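Local coordinates for protein GRMZM2G135359 pseudokinase (Zea mays, PDB 6CPY) that is a receptor-like pseudokinase, probably membrane-anchored, whose kinase-fold domain may bind ATP but is of uncertain catalytic activity, at residues His133-Glu138 with Leu225-Thr230; Arg232-Ser235 with Pro241-Asn244; Glu243-Arg248 with Leu256-Asp261. One frame throughout, in Å; residues are numbered along the deposited sequence.

Interaction 1 of 3, residues His133-Glu138 with Leu225-Thr230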
loop_
_atom_site.group_PDB
_atom_site.type_symbol
_atom_site.label_atom_id
_atom_site.label_comp_id
_atom_site.label_asym_id
_atom_site.label_seq_id
_atom_site.Cartn_x
_atom_site.Cartn_y
_atom_site.Cartn_z
ATOM N N HIS A 133 10.180 4.833 8.604
ATOM C CA HIS A 133 11.112 3.978 9.337
ATOM C C HIS A 133 12.462 3.793 8.681
ATOM O O HIS A 133 13.451 3.574 9.386
ATOM C CB HIS A 133 10.474 2.628 9.661
ATOM C CG HIS A 133 9.547 2.690 10.825
ATOM N ND1 HIS A 133 9.986 2.583 12.127
ATOM C CD2 HIS A 133 8.216 2.916 10.892
ATOM C CE1 HIS A 133 8.958 2.709 12.946
ATOM N NE2 HIS A 133 7.870 2.910 12.223
ATOM N N LEU A 134 12.525 3.898 7.355
ATOM C CA LEU A 134 13.787 3.791 6.634
ATOM C C LEU A 134 14.583 5.097 6.616
ATOM O O LEU A 134 15.806 5.065 6.674
ATOM C CB LEU A 134 13.560 3.330 5.194
ATOM C CG LEU A 134 13.106 1.883 4.981
ATOM C CD1 LEU A 134 12.877 1.601 3.510
ATOM C CD2 LEU A 134 14.126 0.902 5.548
ATOM N N HIS A 135 13.892 6.232 6.532
ATOM C CA HIS A 135 14.552 7.496 6.201
ATOM C C HIS A 135 14.444 8.614 7.253
ATOM O O HIS A 135 15.284 9.514 7.268
ATOM C CB HIS A 135 14.041 8.007 4.852
ATOM C CG HIS A 135 14.110 6.999 3.749
ATOM N ND1 HIS A 135 15.299 6.537 3.224
ATOM C CD2 HIS A 135 13.126 6.376 3.058
ATOM C CE1 HIS A 135 15.042 5.676 2.257
ATOM N NE2 HIS A 135 13.730 5.556 2.141
ATOM N N VAL A 136 13.447 8.578 8.130
ATOM C CA VAL A 136 13.298 9.655 9.115
ATOM C C VAL A 136 14.141 9.375 10.365
ATOM O O VAL A 136 13.943 8.371 11.063
ATOM C CB VAL A 136 11.821 9.928 9.472
ATOM C CG1 VAL A 136 11.712 11.024 10.521
ATOM C CG2 VAL A 136 11.044 10.321 8.219
ATOM N N ARG A 137 15.079 10.288 10.628
ATOM C CA ARG A 137 16.133 10.119 11.636
ATOM C C ARG A 137 15.635 9.738 13.032
ATOM O O ARG A 137 16.280 8.955 13.739
ATOM C CB ARG A 137 16.964 11.406 11.727
ATOM N N GLU A 138 14.487 10.284 13.423
ATOM C CA GLU A 138 13.909 10.007 14.737
ATOM C C GLU A 138 13.105 8.701 14.785
ATOM O O GLU A 138 12.698 8.275 15.868
ATOM C CB GLU A 138 13.037 11.175 15.179
ATOM N N LEU A 225 12.313 -3.008 -2.800
ATOM C CA LEU A 225 13.227 -3.990 -2.222
ATOM C C LEU A 225 14.650 -3.405 -2.132
ATOM O O LEU A 225 15.320 -3.525 -1.097
ATOM C CB LEU A 225 13.203 -5.297 -3.016
ATOM C CG LEU A 225 14.184 -6.383 -2.555
ATOM C CD1 LEU A 225 13.984 -6.712 -1.093
ATOM C CD2 LEU A 225 14.042 -7.637 -3.407
ATOM N N LEU A 226 15.099 -2.757 -3.205
ATOM C CA LEU A 226 16.408 -2.082 -3.197
ATOM C C LEU A 226 16.502 -1.020 -2.102
ATOM O O LEU A 226 17.530 -0.876 -1.442
ATOM C CB LEU A 226 16.692 -1.438 -4.562
ATOM C CG LEU A 226 18.100 -0.840 -4.735
ATOM C CD1 LEU A 226 19.143 -1.934 -4.554
ATOM C CD2 LEU A 226 18.241 -0.162 -6.086
ATOM N N GLU A 227 15.412 -0.280 -1.914
ATOM C CA GLU A 227 15.330 0.743 -0.876
ATOM C C GLU A 227 15.392 0.138 0.519
ATOM O O GLU A 227 16.073 0.652 1.395
ATOM C CB GLU A 227 14.049 1.558 -1.066
ATOM C CG GLU A 227 13.880 2.716 -0.100
ATOM C CD GLU A 227 12.512 3.362 -0.219
ATOM O OE1 GLU A 227 11.809 3.091 -1.217
ATOM O OE2 GLU A 227 12.151 4.145 0.683
ATOM N N ILE A 228 14.708 -0.985 0.703
ATOM C CA ILE A 228 14.721 -1.685 1.985
ATOM C C ILE A 228 16.142 -2.190 2.284
ATOM O O ILE A 228 16.619 -2.104 3.414
ATOM C CB ILE A 228 13.713 -2.859 1.975
ATOM C CG1 ILE A 228 12.268 -2.333 1.986
ATOM C CG2 ILE A 228 13.964 -3.788 3.137
ATOM C CD1 ILE A 228 11.212 -3.344 1.585
ATOM N N LEU A 229 16.819 -2.694 1.258
ATOM C CA LEU A 229 18.169 -3.231 1.432
ATOM C C LEU A 229 19.263 -2.182 1.650
ATOM O O LEU A 229 20.209 -2.430 2.397
ATOM C CB LEU A 229 18.533 -4.093 0.232
ATOM C CG LEU A 229 17.778 -5.413 0.108
ATOM C CD1 LEU A 229 18.053 -5.998 -1.269
ATOM C CD2 LEU A 229 18.161 -6.410 1.191
ATOM N N THR A 230 19.148 -1.037 0.984
ATOM C CA THR A 230 20.215 -0.030 0.964
ATOM C C THR A 230 19.921 1.180 1.843
ATOM O O THR A 230 20.831 1.924 2.215
ATOM C CB THR A 230 20.473 0.504 -0.462
ATOM O OG1 THR A 230 19.305 1.176 -0.951
ATOM C CG2 THR A 230 20.831 -0.599 -1.396
#

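Interaction 2 of 3, residues Arg232-Ser235 with Pro241-Asn244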
loop_
_atom_site.group_PDB
_atom_site.type_symbol
_atom_site.label_atom_id
_atom_site.label_comp_id
_atom_site.label_asym_id
_atom_site.label_seq_id
_atom_site.Cartn_x
_atom_site.Cartn_y
_atom_site.Cartn_z
ATOM N N ARG A 232 18.406 3.692 0.576
ATOM C CA ARG A 232 18.527 4.809 -0.376
ATOM C C ARG A 232 17.349 4.881 -1.356
ATOM O O ARG A 232 16.821 3.849 -1.790
ATOM C CB ARG A 232 19.816 4.681 -1.186
ATOM C CG ARG A 232 21.098 4.755 -0.371
ATOM C CD ARG A 232 22.240 4.129 -1.149
ATOM N NE ARG A 232 23.540 4.241 -0.482
ATOM C CZ ARG A 232 24.391 5.261 -0.617
ATOM N NH1 ARG A 232 24.097 6.305 -1.391
ATOM N NH2 ARG A 232 25.549 5.239 0.037
ATOM N N VAL A 233 16.966 6.105 -1.722
ATOM C CA VAL A 233 15.836 6.347 -2.626
ATOM C C VAL A 233 16.180 7.478 -3.605
ATOM O O VAL A 233 16.928 8.390 -3.244
ATOM C CB VAL A 233 14.561 6.704 -1.816
ATOM C CG1 VAL A 233 14.714 8.034 -1.093
ATOM C CG2 VAL A 233 13.325 6.721 -2.707
ATOM N N PRO A 234 15.636 7.458 -4.812
ATOM C CA PRO A 234 15.943 8.516 -5.782
ATOM C C PRO A 234 15.451 9.866 -5.294
ATOM O O PRO A 234 14.347 9.960 -4.815
ATOM C CB PRO A 234 15.204 8.072 -7.022
ATOM C CG PRO A 234 15.223 6.604 -6.900
ATOM C CD PRO A 234 14.978 6.326 -5.467
ATOM N N SER A 235 16.283 10.884 -5.408
ATOM C CA SER A 235 15.956 12.203 -4.912
ATOM C C SER A 235 15.188 13.076 -5.910
ATOM O O SER A 235 14.796 14.170 -5.593
ATOM C CB SER A 235 17.223 12.906 -4.484
ATOM O OG SER A 235 18.043 13.111 -5.612
ATOM N N PRO A 241 23.452 10.196 -10.150
ATOM C CA PRO A 241 24.414 9.708 -9.160
ATOM C C PRO A 241 23.996 8.388 -8.497
ATOM O O PRO A 241 24.837 7.502 -8.319
ATOM C CB PRO A 241 24.464 10.844 -8.133
ATOM C CG PRO A 241 24.153 12.067 -8.923
ATOM C CD PRO A 241 23.155 11.630 -9.961
ATOM N N LEU A 242 22.715 8.259 -8.142
ATOM C CA LEU A 242 22.200 7.005 -7.566
ATOM C C LEU A 242 22.206 5.881 -8.601
ATOM O O LEU A 242 22.514 4.733 -8.275
ATOM C CB LEU A 242 20.786 7.186 -6.998
ATOM C CG LEU A 242 20.123 5.948 -6.368
ATOM C CD1 LEU A 242 21.013 5.266 -5.333
ATOM C CD2 LEU A 242 18.794 6.343 -5.746
ATOM N N GLU A 243 21.866 6.216 -9.842
ATOM C CA GLU A 243 21.886 5.246 -10.939
ATOM C C GLU A 243 23.288 4.678 -11.169
ATOM O O GLU A 243 23.447 3.474 -11.373
ATOM C CB GLU A 243 21.363 5.883 -12.232
ATOM N N ASN A 244 24.299 5.544 -11.135
ATOM C CA ASN A 244 25.692 5.118 -11.349
ATOM C C ASN A 244 26.202 4.271 -10.181
ATOM O O ASN A 244 27.057 3.394 -10.351
ATOM C CB ASN A 244 26.610 6.333 -11.536
ATOM C CG ASN A 244 26.255 7.156 -12.762
ATOM O OD1 ASN A 244 25.572 6.680 -13.672
ATOM N ND2 ASN A 244 26.720 8.403 -12.791
#

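Interaction 3 of 3, residues Glu243-Arg248 with Leu256-Asp261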
loop_
_atom_site.group_PDB
_atom_site.type_symbol
_atom_site.label_atom_id
_atom_site.label_comp_id
_atom_site.label_asym_id
_atom_site.label_seq_id
_atom_site.Cartn_x
_atom_site.Cartn_y
_atom_site.Cartn_z
ATOM N N GLU A 243 21.866 6.216 -9.842
ATOM C CA GLU A 243 21.886 5.246 -10.939
ATOM C C GLU A 243 23.288 4.678 -11.169
ATOM O O GLU A 243 23.447 3.474 -11.373
ATOM C CB GLU A 243 21.363 5.883 -12.232
ATOM N N ASN A 244 24.299 5.544 -11.135
ATOM C CA ASN A 244 25.692 5.118 -11.349
ATOM C C ASN A 244 26.202 4.271 -10.181
ATOM O O ASN A 244 27.057 3.394 -10.351
ATOM C CB ASN A 244 26.610 6.333 -11.536
ATOM C CG ASN A 244 26.255 7.156 -12.762
ATOM O OD1 ASN A 244 25.572 6.680 -13.672
ATOM N ND2 ASN A 244 26.720 8.403 -12.791
ATOM N N TRP A 245 25.679 4.555 -8.994
ATOM C CA TRP A 245 26.086 3.875 -7.771
ATOM C C TRP A 245 25.513 2.457 -7.746
ATOM O O TRP A 245 26.234 1.480 -7.511
ATOM C CB TRP A 245 25.611 4.685 -6.566
ATOM C CG TRP A 245 25.957 4.089 -5.252
ATOM C CD1 TRP A 245 27.130 4.231 -4.566
ATOM C CD2 TRP A 245 25.109 3.274 -4.439
ATOM N NE1 TRP A 245 27.070 3.541 -3.377
ATOM C CE2 TRP A 245 25.839 2.946 -3.273
ATOM C CE3 TRP A 245 23.806 2.782 -4.586
ATOM C CZ2 TRP A 245 25.307 2.144 -2.255
ATOM C CZ3 TRP A 245 23.276 1.980 -3.575
ATOM C CH2 TRP A 245 24.029 1.672 -2.423
ATOM N N VAL A 246 24.212 2.353 -8.003
ATOM C CA VAL A 246 23.554 1.061 -8.196
ATOM C C VAL A 246 24.211 0.284 -9.342
ATOM O O VAL A 246 24.504 -0.907 -9.208
ATOM C CB VAL A 246 22.042 1.245 -8.479
ATOM C CG1 VAL A 246 21.401 -0.032 -9.004
ATOM C CG2 VAL A 246 21.333 1.719 -7.221
ATOM N N SER A 247 24.434 0.962 -10.470
ATOM C CA SER A 247 25.100 0.342 -11.618
ATOM C C SER A 247 26.452 -0.255 -11.237
ATOM O O SER A 247 26.794 -1.345 -11.683
ATOM C CB SER A 247 25.283 1.351 -12.759
ATOM O OG SER A 247 24.037 1.630 -13.374
ATOM N N ARG A 248 27.208 0.456 -10.409
ATOM C CA ARG A 248 28.513 -0.020 -9.982
ATOM C C ARG A 248 28.362 -1.352 -9.261
ATOM O O ARG A 248 29.154 -2.264 -9.502
ATOM C CB ARG A 248 29.240 0.990 -9.090
ATOM C CG ARG A 248 30.550 0.438 -8.541
ATOM C CD ARG A 248 31.571 1.504 -8.225
ATOM N NE ARG A 248 31.172 2.357 -7.116
ATOM C CZ ARG A 248 31.416 2.116 -5.831
ATOM N NH1 ARG A 248 32.062 1.022 -5.448
ATOM N NH2 ARG A 248 31.002 2.987 -4.918
ATOM N N LEU A 256 29.361 -5.867 -0.767
ATOM C CA LEU A 256 28.050 -5.808 -0.114
ATOM C C LEU A 256 28.033 -4.882 1.108
ATOM O O LEU A 256 26.992 -4.294 1.410
ATOM C CB LEU A 256 27.548 -7.203 0.277
ATOM C CG LEU A 256 26.848 -8.054 -0.784
ATOM C CD1 LEU A 256 26.617 -9.450 -0.220
ATOM C CD2 LEU A 256 25.532 -7.434 -1.218
ATOM N N GLU A 257 29.166 -4.732 1.803
ATOM C CA GLU A 257 29.236 -3.802 2.947
ATOM C C GLU A 257 29.028 -2.337 2.546
ATOM O O GLU A 257 28.639 -1.514 3.376
ATOM C CB GLU A 257 30.572 -3.905 3.693
ATOM C CG GLU A 257 30.835 -5.246 4.353
ATOM C CD GLU A 257 31.694 -6.170 3.506
ATOM O OE1 GLU A 257 31.559 -6.156 2.259
ATOM O OE2 GLU A 257 32.504 -6.921 4.100
ATOM N N GLU A 258 29.320 -2.000 1.293
ATOM C CA GLU A 258 29.073 -0.654 0.798
ATOM C C GLU A 258 27.613 -0.491 0.355
ATOM O O GLU A 258 27.052 0.589 0.453
ATOM C CB GLU A 258 30.036 -0.310 -0.354
ATOM C CG GLU A 258 29.803 1.081 -0.930
ATOM C CD GLU A 258 30.900 1.576 -1.861
ATOM O OE1 GLU A 258 31.817 0.800 -2.220
ATOM O OE2 GLU A 258 30.828 2.770 -2.242
ATOM N N LEU A 259 27.009 -1.560 -0.135
ATOM C CA LEU A 259 25.647 -1.507 -0.656
ATOM C C LEU A 259 24.589 -1.511 0.452
ATOM O O LEU A 259 23.648 -0.711 0.445
ATOM C CB LEU A 259 25.399 -2.691 -1.586
ATOM C CG LEU A 259 24.000 -2.754 -2.212
ATOM C CD1 LEU A 259 23.859 -1.724 -3.311
ATOM C CD2 LEU A 259 23.696 -4.133 -2.753
ATOM N N ILE A 260 24.745 -2.426 1.391
ATOM C CA ILE A 260 23.682 -2.714 2.365
ATOM C C ILE A 260 23.625 -1.626 3.448
ATOM O O ILE A 260 24.654 -1.167 3.933
ATOM C CB ILE A 260 23.875 -4.119 2.973
ATOM C CG1 ILE A 260 23.813 -5.204 1.878
ATOM C CG2 ILE A 260 22.827 -4.400 4.050
ATOM C CD1 ILE A 260 22.500 -5.285 1.111
ATOM N N ASP A 261 22.409 -1.214 3.806
ATOM C CA ASP A 261 22.178 -0.184 4.809
ATOM C C ASP A 261 22.933 -0.481 6.110
ATOM O O ASP A 261 22.689 -1.499 6.736
ATOM C CB ASP A 261 20.665 -0.097 5.094
ATOM C CG ASP A 261 20.275 1.123 5.917
ATOM O OD1 ASP A 261 21.156 1.777 6.521
ATOM O OD2 ASP A 261 19.054 1.401 5.960
#

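Interaction 1 of 3, residues His133-Glu138 with Leu225-Thr230
Glu227 extends to His135 as a stretched-out chain, with CG anti to the backbone N (chi1 -176°). His135 meets it with CG set beside its own backbone N and anti to the carbonyl carbon. The ring donates from NE2 to Glu227 OE2, and the NE2 to OE2 distance is 2.6 Å. The N-H...O angle of 164° makes this a nearly straight bond. The oxygen lies in the ring plane, at the imidazole edge. NE2 approaches OE2 on its anti side, somewhat out of the carboxylate plane, and the two flat groups are turned 26° apart. OE2 is also bonded to Ser175 OG, so two partners grip one oxygen of a buried side chain.

Leu134 packs against both. Its CB lies over the centre of the His135 ring, 3.7 Å above the plane. Its CD1 stands 3.9 Å from Glu227 CG and 4.3 Å from Ile228 CG1, which shields the stem of the glutamate with hydrocarbon. In the kinase fold this joins the end of the short helix 130-135 to the last turns of the long helix 214-230. Phe131 of the short helix meets the His135 ring. Helix 144-164 lies alongside, where Arg147 touches Leu134 and bonds to Ile228 O.

Interaction 2 of 3, residues Arg232-Ser235 with Pro241-Asn244
The link between helices 214-230 and 240-250, in the helical lobe of the kinase fold, is closed here by Leu242 folding back onto Val233 and Pro234. Leu242 lies near the start of helix 240-250. Residues 232-234 are extended, without regular secondary structure, so this is a local loop-to-helix contact near the protein surface. The nearest CA atoms are those of Pro234 and Leu242, 6.7 Å apart.

One methyl group does most of the touching. Leu242 holds CG anti to its backbone N (chi1 180°), and this sends the isobutyl group across to the loop. CD2 sits over the face of the Pro234 ring. It lies 3.5 Å from Pro234 N and 3.8 Å from each of Pro234 CG and CD. The same methyl also covers the peptide that precedes the ring, at 3.6 Å from Val233 C. The other branch, CD1, meets Arg232 CB more loosely, at 4.4 Å. Val233 offers its backbone here, since its CB points away from the helix. Arg232 carries its guanidinium past the leucine to a cation-pi contact with Trp245.

Asp239 adds a polar tie between the two sides. Its OD2 accepts from Ser235 N, and its OD1 accepts from Leu242 N.

The direct contact is therefore apolar and fixed by shape more than by direction. A proline nitrogen has no hydrogen to donate, so a methyl group can rest against it without costing the backbone a bond. Asp239 supplies hydrogen bonds to both sides, and Leu242 supplies the apolar contact.

Interaction 3 of 3, residues Glu243-Arg248 with Leu256-Asp261
Arg248 and Glu258 form a two-pronged salt bridge between helix 240-250 and the short helix 256-259. The guanidinium approaches end-on. Its NH2 lies 2.7 Å from Glu258 OE2, and its NH1 lies 3.2 Å from Glu258 OE1, the longer of the two bonds. Both oxygens lie near the guanidinium plane, but the nitrogens arrive from above the carboxylate plane. The two planes are turned 56° apart, so this is a twisted pair and not a flat one.

Trp245 makes the second half of the contact. The indole presents an edge to the backbone, with CZ2 3.6 Å from Glu258 O and CH2 3.7 Å from Leu259 O. CH2 also meets Leu259 CD1 obliquely at 3.5 Å.

The next shell lies close around these groups. The arginine chain bends at chi3 (67°), which brings its end to the glutamate, and NH1 has another acceptor in Gly253 O. Without the guanidinium, as with an alanine here, the Glu258 carboxylate would probably lose its charged mate and Gly253 O this donor. Met254, in the turn between the helices, touches Trp245, Arg248 and Leu259. Thr230 of helix 214-230 touches Trp245 and Leu259.

Together these contacts bring two consecutive helices of the kinase helical lobe together, with a charged pair on the outer side and Trp245 with Leu259 further in, against the end of helix 214-230.

Overall arrangement
All three contacts lie in the helical lobe; interaction 1 uses the end of helix 214-230, and interactions 2 and 3 use the segments that follow it. Their centres lie about 16, 22 and 26 Å from the chain's centre, in that order. Interactions 1 and 2 have centres about 13 Å apart and touch where Glu227 CG packs 3.6 Å from Arg232 O. Interactions 1 and 3, whose centres are about 14 Å apart, are joined by a probable hydrogen bond from Asp261 N to Leu229 O, 2.9 Å. Interactions 2 and 3 share Glu243 and Asn244, and their centres are about 10 Å apart. Arg232 NE packs 3.3 Å from Trp245 CH2.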